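Local structure of phosphoribosylaminoimidazole carboxylase, ATPase subunit (Bacillus anthracis, 4DLK) at residues N106-K111 / E178-K183; Y142-K147 / V159-E164; V73-E78 / L94-Q99. The protein probably catalyses the ATP-dependent carboxylation of aminoimidazole ribonucleotide with bicarbonate, as an ATP-grasp enzyme of purine biosynthesis. All coordinates share one frame; numbering follows the deposited sequence.

How the contacts relate
Contacts 1 and 2 share a four-stranded antiparallel sheet, in which strands 144-148 and 179-183 are neighbours, and the residues of contact 2 lie in the chain between the two segments of contact 1. Their centres are about 14 Å apart. Probable backbone hydrogen bonds join them, Ile180 N to Lys147 O at 2.7 Å and Val145 N to Glu182 O at 2.8 Å, and both hold the same ATP (chain F). Contact 3 comes earlier in the chain, in the preATP-grasp domain, beside two other ATP molecules (chains G and H). Its centre lies about 23 Å from that of contact 1 and about 34 Å from that of contact 2, and it touches neither; the nearest atoms are about 7 and 15 Å away.

Contact 1. Residues N106-K111 / E178-K183; sequences NRFTEK and ECILEK. With ATP (adenosine-5'-triphosphate), chain F.
Lys111 NZ is gripped by Glu182 OE1 in a 2.8 Å salt bridge and by a water, and it also makes a weak bond to Asn267 O. The ammonium group comes from above the carboxylate plane, 58° out of it. Bends at chi3 and chi4 curl the lysine end round to get there. The same water donates to Glu182 OE2, so lysine, water and carboxylate close a small ring. Glu182 OE2 also accepts from N6 of the ATP at 3.0 Å and forms a salt bridge with Lys147, which should favour a charged carboxylate. On the strand, Lys183 O also accepts from N6 of the ATP, at 3.0 Å. This is the nucleotide site of the ATP-grasp fold, where helix 107-116 lies over strand 179-183. At the phosphate end, Arg107 meets ATP O2B in its guanidinium plane through NH1 (2.9 Å, 165°), has O2A over one face and binds Glu268, a calcium ligand, through NH2. Between these polar ends sits Ile180: its CG2 reaches Phe108 CB (3.7 Å) near the ring edge, while CD1 lies against Arg107 CD (3.9 Å). Asn106 caps the helix, its OD1 accepting from Thr109 N at 3.2 Å.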
loop_
_atom_site.group_PDB
_atom_site.type_symbol
_atom_site.label_atom_id
_atom_site.label_comp_id
_atom_site.label_asym_id
_atom_site.label_seq_id
_atom_site.Cartn_x
_atom_site.Cartn_y
_atom_site.Cartn_z
ATOM N N ASN A 106 30.584 10.987 -2.301
ATOM C CA ASN A 106 31.525 11.942 -2.849
ATOM C C ASN A 106 31.351 11.947 -4.361
ATOM O O ASN A 106 31.436 10.894 -4.988
ATOM C CB ASN A 106 32.957 11.540 -2.455
ATOM C CG ASN A 106 34.005 12.545 -2.916
ATOM O OD1 ASN A 106 34.174 12.787 -4.111
ATOM N ND2 ASN A 106 34.724 13.133 -1.957
ATOM N N ARG A 107 31.095 13.124 -4.935
ATOM C CA ARG A 107 30.814 13.242 -6.378
ATOM C C ARG A 107 31.974 12.737 -7.248
ATOM O O ARG A 107 31.744 12.125 -8.288
ATOM C CB ARG A 107 30.477 14.690 -6.770
ATOM C CG ARG A 107 29.194 15.267 -6.186
ATOM C CD ARG A 107 28.840 16.566 -6.910
ATOM N NE ARG A 107 27.731 17.293 -6.286
ATOM C CZ ARG A 107 26.447 16.937 -6.369
ATOM N NH1 ARG A 107 25.517 17.669 -5.769
ATOM N NH2 ARG A 107 26.083 15.844 -7.041
ATOM N N PHE A 108 33.211 12.998 -6.822
ATOM C CA PHE A 108 34.390 12.524 -7.561
ATOM C C PHE A 108 34.517 11.000 -7.486
ATOM O O PHE A 108 34.701 10.341 -8.508
ATOM C CB PHE A 108 35.685 13.211 -7.085
ATOM C CG PHE A 108 36.913 12.796 -7.860
ATOM C CD1 PHE A 108 37.139 13.282 -9.145
ATOM C CD2 PHE A 108 37.833 11.918 -7.308
ATOM C CE1 PHE A 108 38.258 12.895 -9.863
ATOM C CE2 PHE A 108 38.959 11.525 -8.020
ATOM C CZ PHE A 108 39.172 12.019 -9.299
ATOM N N THR A 109 34.395 10.453 -6.279
ATOM C CA THR A 109 34.432 9.008 -6.074
ATOM C C THR A 109 33.304 8.317 -6.845
ATOM O O THR A 109 33.504 7.245 -7.413
ATOM C CB THR A 109 34.326 8.661 -4.581
ATOM O OG1 THR A 109 35.299 9.421 -3.859
ATOM C CG2 THR A 109 34.573 7.173 -4.337
ATOM N N GLU A 110 32.127 8.941 -6.847
ATOM C CA GLU A 110 30.951 8.427 -7.549
ATOM C C GLU A 110 31.223 8.329 -9.046
ATOM O O GLU A 110 31.024 7.276 -9.653
ATOM C CB GLU A 110 29.741 9.335 -7.279
ATOM C CG GLU A 110 28.423 8.862 -7.877
ATOM C CD GLU A 110 27.242 9.694 -7.391
ATOM O OE1 GLU A 110 27.180 10.911 -7.683
ATOM O OE2 GLU A 110 26.375 9.138 -6.700
ATOM N N LYS A 111 31.666 9.433 -9.632
ATOM C CA LYS A 111 31.984 9.464 -11.061
ATOM C C LYS A 111 33.073 8.464 -11.453
ATOM O O LYS A 111 32.947 7.796 -12.478
ATOM C CB LYS A 111 32.293 10.889 -11.530
ATOM C CG LYS A 111 31.030 11.740 -11.613
ATOM C CD LYS A 111 31.150 12.902 -12.586
ATOM C CE LYS A 111 29.825 13.172 -13.295
ATOM N NZ LYS A 111 28.690 13.483 -12.373
ATOM N N GLU A 178 36.547 21.291 -1.471
ATOM C CA GLU A 178 36.911 20.409 -2.564
ATOM C C GLU A 178 35.765 20.346 -3.565
ATOM O O GLU A 178 34.607 20.219 -3.178
ATOM C CB GLU A 178 37.209 19.009 -2.037
ATOM C CG GLU A 178 37.734 18.062 -3.105
ATOM C CD GLU A 178 37.941 16.661 -2.576
ATOM O OE1 GLU A 178 39.104 16.310 -2.294
ATOM O OE2 GLU A 178 36.943 15.921 -2.429
ATOM N N CYS A 179 36.101 20.435 -4.847
ATOM C CA CYS A 179 35.103 20.465 -5.907
ATOM C C CYS A 179 35.429 19.532 -7.073
ATOM O O CYS A 179 36.532 18.993 -7.166
ATOM C CB CYS A 179 34.945 21.896 -6.439
ATOM S SG CYS A 179 34.132 23.064 -5.318
ATOM N N ILE A 180 34.436 19.341 -7.943
ATOM C CA ILE A 180 34.640 18.782 -9.272
ATOM C C ILE A 180 34.133 19.772 -10.318
ATOM O O ILE A 180 33.131 20.461 -10.096
ATOM C CB ILE A 180 33.935 17.416 -9.472
ATOM C CG1 ILE A 180 32.594 17.357 -8.728
ATOM C CG2 ILE A 180 34.811 16.277 -8.982
ATOM C CD1 ILE A 180 31.397 17.649 -9.590
ATOM N N LEU A 181 34.842 19.868 -11.437
ATOM C CA LEU A 181 34.328 20.617 -12.571
ATOM C C LEU A 181 33.817 19.618 -13.592
ATOM O O LEU A 181 34.513 18.661 -13.936
ATOM C CB LEU A 181 35.391 21.530 -13.187
ATOM C CG LEU A 181 34.854 22.571 -14.179
ATOM C CD1 LEU A 181 34.066 23.659 -13.462
ATOM C CD2 LEU A 181 35.971 23.187 -15.010
ATOM N N GLU A 182 32.586 19.833 -14.044
ATOM C CA GLU A 182 31.979 18.982 -15.056
ATOM C C GLU A 182 31.671 19.803 -16.285
ATOM O O GLU A 182 31.244 20.942 -16.171
ATOM C CB GLU A 182 30.655 18.414 -14.559
ATOM C CG GLU A 182 30.746 17.327 -13.510
ATOM C CD GLU A 182 29.374 16.838 -13.096
ATOM O OE1 GLU A 182 29.289 16.180 -12.041
ATOM O OE2 GLU A 182 28.378 17.117 -13.819
ATOM N N LYS A 183 31.856 19.209 -17.455
ATOM C CA LYS A 183 31.394 19.811 -18.693
ATOM C C LYS A 183 29.869 19.881 -18.672
ATOM O O LYS A 183 29.197 18.956 -18.206
ATOM C CB LYS A 183 31.884 19.003 -19.893
ATOM C CG LYS A 183 31.729 19.715 -21.229
ATOM C CD LYS A 183 32.524 19.017 -22.322
ATOM C CE LYS A 183 32.515 19.839 -23.601
ATOM N NZ LYS A 183 33.548 19.364 -24.566
HETATM P PG ATP F . 19.373 17.539 -5.788
HETATM O O1G ATP F . 19.931 16.197 -6.210
HETATM O O2G ATP F . 18.137 17.932 -6.577
HETATM O O3G ATP F . 19.237 17.702 -4.294
HETATM P PB ATP F . 22.010 18.436 -6.596
HETATM O O1B ATP F . 22.630 19.797 -6.685
HETATM O O2B ATP F . 22.638 17.352 -5.761
HETATM O O3B ATP F . 20.468 18.673 -6.152
HETATM P PA ATP F . 22.732 17.825 -9.320
HETATM O O1A ATP F . 22.166 16.811 -10.274
HETATM O O2A ATP F . 24.158 17.691 -8.849
HETATM O O3A ATP F . 21.727 17.861 -8.070
HETATM O "O5'" ATP F . 22.571 19.267 -10.023
HETATM C "C5'" ATP F . 21.307 19.932 -10.040
HETATM C "C4'" ATP F . 20.906 20.331 -11.453
HETATM O "O4'" ATP F . 21.984 21.010 -12.109
HETATM C "C3'" ATP F . 20.580 19.133 -12.333
HETATM O "O3'" ATP F . 19.207 18.745 -12.242
HETATM C "C2'" ATP F . 20.934 19.608 -13.727
HETATM O "O2'" ATP F . 19.810 20.251 -14.340
HETATM C "C1'" ATP F . 22.003 20.657 -13.499
HETATM N N9 ATP F . 23.304 20.053 -13.859
HETATM C C8 ATP F . 24.162 19.454 -13.005
HETATM N N7 ATP F . 25.259 19.001 -13.655
HETATM C C5 ATP F . 25.114 19.306 -14.954
HETATM C C6 ATP F . 25.910 19.114 -16.188
HETATM N N6 ATP F . 27.113 18.489 -16.147
HETATM N N1 ATP F . 25.391 19.580 -17.353
HETATM C C2 ATP F . 24.192 20.205 -17.408
HETATM N N3 ATP F . 23.422 20.416 -16.323
HETATM C C4 ATP F . 23.819 19.996 -15.089
HETATM O O HOH W 1 26.806 14.852 -13.972
#

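Contact 2. Residues Y142-K147 / V159-E164; sequences YPSVLK and VVLRSE. With ATP (adenosine-5'-triphosphate), chain F.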
loop_
_atom_site.group_PDB
_atom_site.type_symbol
_atom_site.label_atom_id
_atom_site.label_comp_id
_atom_site.label_asym_id
_atom_site.label_seq_id
_atom_site.Cartn_x
_atom_site.Cartn_y
_atom_site.Cartn_z
ATOM N N TYR A 142 33.952 26.442 -21.748
ATOM C CA TYR A 142 32.616 26.860 -21.346
ATOM C C TYR A 142 31.571 26.272 -22.299
ATOM O O TYR A 142 31.845 26.114 -23.489
ATOM C CB TYR A 142 32.511 28.389 -21.340
ATOM C CG TYR A 142 33.492 29.091 -20.425
ATOM C CD1 TYR A 142 33.249 29.190 -19.054
ATOM C CD2 TYR A 142 34.656 29.673 -20.932
ATOM C CE1 TYR A 142 34.138 29.839 -18.211
ATOM C CE2 TYR A 142 35.551 30.329 -20.097
ATOM C CZ TYR A 142 35.287 30.407 -18.739
ATOM O OH TYR A 142 36.164 31.050 -17.901
ATOM N N PRO A 143 30.374 25.936 -21.779
ATOM C CA PRO A 143 29.996 26.061 -20.378
ATOM C C PRO A 143 30.386 24.836 -19.536
ATOM O O PRO A 143 30.612 23.747 -20.076
ATOM C CB PRO A 143 28.473 26.225 -20.441
ATOM C CG PRO A 143 28.063 25.553 -21.713
ATOM C CD PRO A 143 29.271 25.398 -22.599
ATOM N N SER A 144 30.477 25.039 -18.224
ATOM C CA SER A 144 30.842 23.979 -17.287
ATOM C C SER A 144 30.196 24.245 -15.934
ATOM O O SER A 144 29.623 25.313 -15.712
ATOM C CB SER A 144 32.365 23.871 -17.153
ATOM O OG SER A 144 32.925 25.076 -16.651
ATOM N N VAL A 145 30.283 23.272 -15.033
ATOM C CA VAL A 145 29.658 23.399 -13.719
ATOM C C VAL A 145 30.582 22.898 -12.602
ATOM O O VAL A 145 31.083 21.761 -12.638
ATOM C CB VAL A 145 28.261 22.713 -13.684
ATOM C CG1 VAL A 145 28.370 21.220 -13.950
ATOM C CG2 VAL A 145 27.550 22.967 -12.360
ATOM N N LEU A 146 30.815 23.762 -11.622
ATOM C CA LEU A 146 31.638 23.409 -10.477
ATOM C C LEU A 146 30.742 23.009 -9.314
ATOM O O LEU A 146 29.872 23.779 -8.908
ATOM C CB LEU A 146 32.552 24.580 -10.086
ATOM C CG LEU A 146 33.690 24.305 -9.101
ATOM C CD1 LEU A 146 34.757 23.427 -9.740
ATOM C CD2 LEU A 146 34.302 25.618 -8.635
ATOM N N LYS A 147 30.957 21.805 -8.787
ATOM C CA LYS A 147 30.177 21.289 -7.657
ATOM C C LYS A 147 31.088 20.853 -6.519
ATOM O O LYS A 147 32.130 20.247 -6.761
ATOM C CB LYS A 147 29.357 20.068 -8.071
ATOM C CG LYS A 147 28.532 20.215 -9.335
ATOM C CD LYS A 147 27.872 18.895 -9.684
ATOM C CE LYS A 147 27.203 18.970 -11.045
ATOM N NZ LYS A 147 26.466 17.711 -11.351
ATOM N N VAL A 159 28.204 26.162 -8.933
ATOM C CA VAL A 159 28.365 27.362 -9.751
ATOM C C VAL A 159 28.476 26.950 -11.211
ATOM O O VAL A 159 29.349 26.160 -11.580
ATOM C CB VAL A 159 29.621 28.178 -9.356
ATOM C CG1 VAL A 159 29.814 29.356 -10.301
ATOM C CG2 VAL A 159 29.542 28.647 -7.903
ATOM N N VAL A 160 27.576 27.478 -12.033
ATOM C CA VAL A 160 27.630 27.246 -13.468
ATOM C C VAL A 160 28.512 28.325 -14.104
ATOM O O VAL A 160 28.321 29.515 -13.857
ATOM C CB VAL A 160 26.214 27.221 -14.086
ATOM C CG1 VAL A 160 26.276 27.080 -15.604
ATOM C CG2 VAL A 160 25.396 26.082 -13.482
ATOM N N LEU A 161 29.485 27.895 -14.903
ATOM C CA LEU A 161 30.404 28.807 -15.574
ATOM C C LEU A 161 30.074 28.914 -17.057
ATOM O O LEU A 161 30.260 27.958 -17.815
ATOM C CB LEU A 161 31.859 28.357 -15.396
ATOM C CG LEU A 161 32.483 28.513 -14.009
ATOM C CD1 LEU A 161 32.203 27.296 -13.137
ATOM C CD2 LEU A 161 33.978 28.741 -14.140
ATOM N N ARG A 162 29.585 30.085 -17.458
ATOM C CA ARG A 162 29.225 30.337 -18.852
ATOM C C ARG A 162 30.285 31.184 -19.561
ATOM O O ARG A 162 30.430 31.114 -20.783
ATOM C CB ARG A 162 27.835 30.979 -18.941
ATOM C CG ARG A 162 26.749 30.160 -18.255
ATOM C CD ARG A 162 25.369 30.422 -18.840
ATOM N NE ARG A 162 24.375 29.480 -18.321
ATOM C CZ ARG A 162 24.010 28.343 -18.918
ATOM N NH1 ARG A 162 24.551 27.972 -20.074
ATOM N NH2 ARG A 162 23.098 27.566 -18.352
ATOM N N SER A 163 31.031 31.968 -18.786
ATOM C CA SER A 163 32.127 32.785 -19.308
ATOM C C SER A 163 33.112 33.131 -18.191
ATOM O O SER A 163 32.882 32.782 -17.028
ATOM C CB SER A 163 31.581 34.070 -19.939
ATOM O OG SER A 163 30.947 34.876 -18.962
ATOM N N GLU A 164 34.195 33.828 -18.550
ATOM C CA GLU A 164 35.199 34.301 -17.587
ATOM C C GLU A 164 34.579 35.140 -16.457
ATOM O O GLU A 164 35.132 35.216 -15.358
ATOM C CB GLU A 164 36.314 35.075 -18.312
ATOM C CG GLU A 164 37.383 35.711 -17.417
ATOM C CD GLU A 164 38.384 34.715 -16.844
ATOM O OE1 GLU A 164 38.857 33.831 -17.591
ATOM O OE2 GLU A 164 38.718 34.829 -15.643
HETATM P PG ATP F . 19.373 17.539 -5.788
HETATM O O1G ATP F . 19.931 16.197 -6.210
HETATM O O2G ATP F . 18.137 17.932 -6.577
HETATM O O3G ATP F . 19.237 17.702 -4.294
HETATM P PB ATP F . 22.010 18.436 -6.596
HETATM O O1B ATP F . 22.630 19.797 -6.685
HETATM O O2B ATP F . 22.638 17.352 -5.761
HETATM O O3B ATP F . 20.468 18.673 -6.152
HETATM P PA ATP F . 22.732 17.825 -9.320
HETATM O O1A ATP F . 22.166 16.811 -10.274
HETATM O O2A ATP F . 24.158 17.691 -8.849
HETATM O O3A ATP F . 21.727 17.861 -8.070
HETATM O "O5'" ATP F . 22.571 19.267 -10.023
HETATM C "C5'" ATP F . 21.307 19.932 -10.040
HETATM C "C4'" ATP F . 20.906 20.331 -11.453
HETATM O "O4'" ATP F . 21.984 21.010 -12.109
HETATM C "C3'" ATP F . 20.580 19.133 -12.333
HETATM O "O3'" ATP F . 19.207 18.745 -12.242
HETATM C "C2'" ATP F . 20.934 19.608 -13.727
HETATM O "O2'" ATP F . 19.810 20.251 -14.340
HETATM C "C1'" ATP F . 22.003 20.657 -13.499
HETATM N N9 ATP F . 23.304 20.053 -13.859
HETATM C C8 ATP F . 24.162 19.454 -13.005
HETATM N N7 ATP F . 25.259 19.001 -13.655
HETATM C C5 ATP F . 25.114 19.306 -14.954
HETATM C C6 ATP F . 25.910 19.114 -16.188
HETATM N N6 ATP F . 27.113 18.489 -16.147
HETATM N N1 ATP F . 25.391 19.580 -17.353
HETATM C C2 ATP F . 24.192 20.205 -17.408
HETATM N N3 ATP F . 23.422 20.416 -16.323
HETATM C C4 ATP F . 23.819 19.996 -15.089
#
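Tyr142 lays its ring along the backbone where segment 159-164 leaves its strand. Ser163 CA stands over one face, offset toward the rim, while Leu161 O lies in the ring plane at the edge, 3.5 Å from Tyr142 CD1. With CG anti to the carbonyl carbon (chi1 -59°), the ring is put over the backbone of Ser163, and Tyr142 CE1 also meets Leu161 CB at 3.9 Å. A cis peptide joins Tyr142 to Pro143, whose CA makes a 3.2 Å CA-H...O contact with Leu161 O. Beyond it the strands pair antiparallel: Ser144 with Leu161 and Leu146 with Val159 are hydrogen-bonded pairs, the shortest bond being Leu161 N to Ser144 O at 2.7 Å. Leu161 fills the hollow between Ser144 and Leu146 of the paired strand, with CB against Ser144 OG and CD1 against Leu146 CB (4.1 Å). The buried Ser144 OG has no polar partner in the model. Helices 130-140 and 167-176 cover this face. On the other face Val145 and Val160, a non-hydrogen-bonded pair, touch through their CG2 methyls, and Val145 CG1 lies 3.7 Å from ATP N6. The extended Lys147 brings NZ to ATP N7 at 2.9 Å. Strands 144-148 and 158-161 form a beta hairpin, one side of which lines the adenine pocket of the ATP-grasp domain.

Contact 3. Residues V73-E78 / L94-Q99; sequences VTYEFE and LPQGSQ. With ATP (adenosine-5'-triphosphate), chain H; ATP (adenosine-5'-triphosphate), chain G.
The edge strand 72-75 of the parallel, Rossmann-like preATP-grasp sheet meets the loop after helix 82-91 through Thr74 and Gln96. Thr74 OG1 donates to Gln96 OE1 at 2.6 Å, from 37° out of the carbonyl plane, and is also hydrogen-bonded to His292. OG1 stands anti to the backbone N of Thr74 (chi1 -173°), and the extended Gln96 chain brings its amide across to it. A water bridges further: it donates to Val73 O at 2.7 Å and to Gln96 OE1, and accepts from Gln96 N. Gln96 thus has its backbone and side chain tied to the strand together. Its amide runs almost parallel to the Tyr75 ring, the planes 5° apart, with NE2 3.5 Å from Tyr75 CE1. A second water, over one face of that ring, donates to Tyr75 O and accepts from Gln96 NE2, the water lying 2.9 Å from NE2. Gln96 sits in a type I turn from Leu94 to Gly97, and positive phi suits the glycine that ends it. At the start of the turn, Leu94 CD1 packs on Val73 CG1 at 4.0 Å. Beyond the strand end, Phe77 sets its ring edge to the adenine of ATP (chain H), CE2 to C5 3.4 Å, and stacks with Tyr57.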
loop_
_atom_site.group_PDB
_atom_site.type_symbol
_atom_site.label_atom_id
_atom_site.label_comp_id
_atom_site.label_asym_id
_atom_site.label_seq_id
_atom_site.Cartn_x
_atom_site.Cartn_y
_atom_site.Cartn_z
ATOM N N VAL A 73 19.093 -4.301 9.462
ATOM C CA VAL A 73 19.189 -2.856 9.515
ATOM C C VAL A 73 19.312 -2.276 8.108
ATOM O O VAL A 73 20.035 -2.807 7.262
ATOM C CB VAL A 73 20.382 -2.378 10.379
ATOM C CG1 VAL A 73 20.460 -0.853 10.371
ATOM C CG2 VAL A 73 20.233 -2.869 11.813
ATOM N N THR A 74 18.585 -1.193 7.870
ATOM C CA THR A 74 18.702 -0.432 6.637
ATOM C C THR A 74 18.700 1.064 6.990
ATOM O O THR A 74 18.619 1.423 8.168
ATOM C CB THR A 74 17.591 -0.829 5.627
ATOM O OG1 THR A 74 17.832 -0.190 4.371
ATOM C CG2 THR A 74 16.199 -0.459 6.139
ATOM N N TYR A 75 18.784 1.931 5.986
ATOM C CA TYR A 75 18.889 3.373 6.220
ATOM C C TYR A 75 18.100 4.177 5.175
ATOM O O TYR A 75 17.888 3.716 4.058
ATOM C CB TYR A 75 20.371 3.791 6.189
ATOM C CG TYR A 75 21.030 3.486 4.860
ATOM C CD1 TYR A 75 21.717 2.292 4.653
ATOM C CD2 TYR A 75 20.914 4.374 3.790
ATOM C CE1 TYR A 75 22.295 2.000 3.423
ATOM C CE2 TYR A 75 21.479 4.090 2.561
ATOM C CZ TYR A 75 22.165 2.908 2.380
ATOM O OH TYR A 75 22.722 2.653 1.146
ATOM N N GLU A 76 17.658 5.372 5.552
ATOM C CA GLU A 76 17.260 6.393 4.578
ATOM C C GLU A 76 18.253 7.553 4.665
ATOM O O GLU A 76 18.413 8.312 3.715
ATOM C CB GLU A 76 15.829 6.907 4.825
ATOM C CG GLU A 76 15.665 7.653 6.141
ATOM C CD GLU A 76 14.733 8.851 6.097
ATOM O OE1 GLU A 76 13.723 8.846 5.348
ATOM O OE2 GLU A 76 14.999 9.806 6.860
ATOM N N PHE A 77 18.885 7.690 5.831
ATOM C CA PHE A 77 19.921 8.686 6.064
ATOM C C PHE A 77 21.252 8.087 5.627
ATOM O O PHE A 77 21.671 7.055 6.149
ATOM C CB PHE A 77 19.960 9.066 7.547
ATOM C CG PHE A 77 21.136 9.931 7.930
ATOM C CD1 PHE A 77 22.268 9.369 8.519
ATOM C CD2 PHE A 77 21.113 11.302 7.706
ATOM C CE1 PHE A 77 23.351 10.161 8.876
ATOM C CE2 PHE A 77 22.195 12.101 8.062
ATOM C CZ PHE A 77 23.312 11.533 8.653
ATOM N N GLU A 78 21.909 8.746 4.677
ATOM C CA GLU A 78 23.087 8.189 4.011
ATOM C C GLU A 78 24.415 8.587 4.648
ATOM O O GLU A 78 25.422 7.903 4.453
ATOM C CB GLU A 78 23.102 8.604 2.538
ATOM C CG GLU A 78 21.966 8.027 1.713
ATOM C CD GLU A 78 21.576 8.939 0.571
ATOM O OE1 GLU A 78 22.014 8.690 -0.564
ATOM O OE2 GLU A 78 20.843 9.922 0.811
ATOM N N LEU A 94 23.605 -5.832 8.129
ATOM C CA LEU A 94 23.437 -4.743 7.177
ATOM C C LEU A 94 23.750 -5.272 5.775
ATOM O O LEU A 94 24.852 -5.056 5.254
ATOM C CB LEU A 94 24.380 -3.589 7.535
ATOM C CG LEU A 94 24.207 -2.254 6.807
ATOM C CD1 LEU A 94 23.244 -1.357 7.577
ATOM C CD2 LEU A 94 25.552 -1.567 6.602
ATOM N N PRO A 95 22.777 -5.972 5.151
ATOM C CA PRO A 95 23.044 -6.591 3.849
ATOM C C PRO A 95 23.442 -5.604 2.745
ATOM O O PRO A 95 24.112 -6.005 1.786
ATOM C CB PRO A 95 21.724 -7.298 3.503
ATOM C CG PRO A 95 20.694 -6.688 4.392
ATOM C CD PRO A 95 21.418 -6.270 5.635
ATOM N N GLN A 96 23.044 -4.339 2.871
ATOM C CA GLN A 96 23.437 -3.320 1.890
ATOM C C GLN A 96 24.940 -3.039 1.892
ATOM O O GLN A 96 25.495 -2.604 0.881
ATOM C CB GLN A 96 22.680 -2.015 2.118
ATOM C CG GLN A 96 21.195 -2.102 1.816
ATOM C CD GLN A 96 20.448 -0.921 2.378
ATOM O OE1 GLN A 96 20.157 -0.878 3.568
ATOM N NE2 GLN A 96 20.139 0.050 1.528
ATOM N N GLY A 97 25.582 -3.260 3.037
ATOM C CA GLY A 97 27.025 -3.076 3.171
ATOM C C GLY A 97 27.401 -1.610 3.184
ATOM O O GLY A 97 26.531 -0.735 3.175
ATOM N N SER A 98 28.702 -1.339 3.192
ATOM C CA SER A 98 29.199 0.025 3.315
ATOM C C SER A 98 29.829 0.555 2.031
ATOM O O SER A 98 30.031 1.761 1.894
ATOM C CB SER A 98 30.214 0.113 4.458
ATOM O OG SER A 98 31.379 -0.640 4.155
ATOM N N GLN A 99 30.135 -0.344 1.098
ATOM C CA GLN A 99 30.935 0.003 -0.072
ATOM C C GLN A 99 30.211 0.947 -1.034
ATOM O O GLN A 99 30.796 1.936 -1.488
ATOM C CB GLN A 99 31.432 -1.255 -0.789
ATOM C CG GLN A 99 32.432 -2.068 0.030
ATOM C CD GLN A 99 33.253 -3.036 -0.807
ATOM O OE1 GLN A 99 33.518 -2.791 -1.990
ATOM N NE2 GLN A 99 33.680 -4.137 -0.190
HETATM P PG ATP H . 13.752 20.385 7.017
HETATM O O1G ATP H . 15.134 20.212 6.444
HETATM O O2G ATP H . 13.764 21.098 8.352
HETATM O O3G ATP H . 12.722 20.925 6.050
HETATM P PB ATP H . 12.835 17.767 6.278
HETATM O O1B ATP H . 11.417 17.325 6.534
HETATM O O2B ATP H . 13.189 18.288 4.911
HETATM O O3B ATP H . 13.256 18.885 7.383
HETATM P PA ATP H . 15.307 16.295 6.138
HETATM O O1A ATP H . 15.766 17.484 5.330
HETATM O O2A ATP H . 15.441 14.924 5.519
HETATM O O3A ATP H . 13.780 16.502 6.640
HETATM O "O5'" ATP H . 16.122 16.263 7.529
HETATM C "C5'" ATP H . 16.099 17.372 8.431
HETATM C "C4'" ATP H . 17.504 17.938 8.600
HETATM O "O4'" ATP H . 18.441 16.893 8.889
HETATM C "C3'" ATP H . 18.020 18.626 7.343
HETATM O "O3'" ATP H . 17.710 20.023 7.342
HETATM C "C2'" ATP H . 19.513 18.361 7.357
HETATM O "O2'" ATP H . 20.211 19.413 8.035
HETATM C "C1'" ATP H . 19.668 17.084 8.167
HETATM N N9 ATP H . 19.949 15.928 7.269
HETATM C C8 ATP H . 19.076 14.959 6.916
HETATM N N7 ATP H . 19.654 14.049 6.087
HETATM C C5 ATP H . 20.933 14.432 5.898
HETATM C C6 ATP H . 22.108 13.926 5.136
HETATM N N6 ATP H . 22.030 12.796 4.386
HETATM N N1 ATP H . 23.263 14.632 5.212
HETATM C C2 ATP H . 23.363 15.759 5.949
HETATM N N3 ATP H . 22.341 16.272 6.662
HETATM C C4 ATP H . 21.122 15.670 6.680
HETATM P PG ATP G . 16.182 14.650 -5.569
HETATM O O1G ATP G . 16.561 15.596 -4.448
HETATM O O2G ATP G . 15.167 15.200 -6.544
HETATM O O3G ATP G . 17.347 13.957 -6.243
HETATM P PB ATP G . 15.677 12.909 -3.376
HETATM O O1B ATP G . 15.007 11.569 -3.141
HETATM O O2B ATP G . 17.174 13.041 -3.163
HETATM O O3B ATP G . 15.341 13.452 -4.853
HETATM P PA ATP G . 14.196 13.689 -1.063
HETATM O O1A ATP G . 13.016 12.775 -1.283
HETATM O O2A ATP G . 14.018 15.027 -0.387
HETATM O O3A ATP G . 14.948 14.011 -2.461
HETATM O "O5'" ATP G . 15.316 12.864 -0.273
HETATM C "C5'" ATP G . 15.127 12.498 1.086
HETATM C "C4'" ATP G . 16.508 12.073 1.539
HETATM O "O4'" ATP G . 17.393 13.195 1.519
HETATM C "C3'" ATP G . 16.506 11.516 2.948
HETATM O "O3'" ATP G . 17.251 10.293 2.883
HETATM C "C2'" ATP G . 17.236 12.559 3.771
HETATM O "O2'" ATP G . 17.979 11.954 4.835
HETATM C "C1'" ATP G . 18.152 13.200 2.729
HETATM N N9 ATP G . 18.618 14.570 3.076
HETATM C C8 ATP G . 17.925 15.527 3.735
HETATM N N7 ATP G . 18.670 16.657 3.877
HETATM C C5 ATP G . 19.865 16.432 3.299
HETATM C C6 ATP G . 21.119 17.201 3.091
HETATM N N6 ATP G . 21.228 18.471 3.550
HETATM N N1 ATP G . 22.140 16.597 2.430
HETATM C C2 ATP G . 22.040 15.332 1.971
HETATM N N3 ATP G . 20.931 14.576 2.126
HETATM C C4 ATP G . 19.829 15.057 2.767
HETATM O O HOH W 2 21.198 -3.034 4.870
HETATM O O HOH W 3 18.613 2.457 1.634
#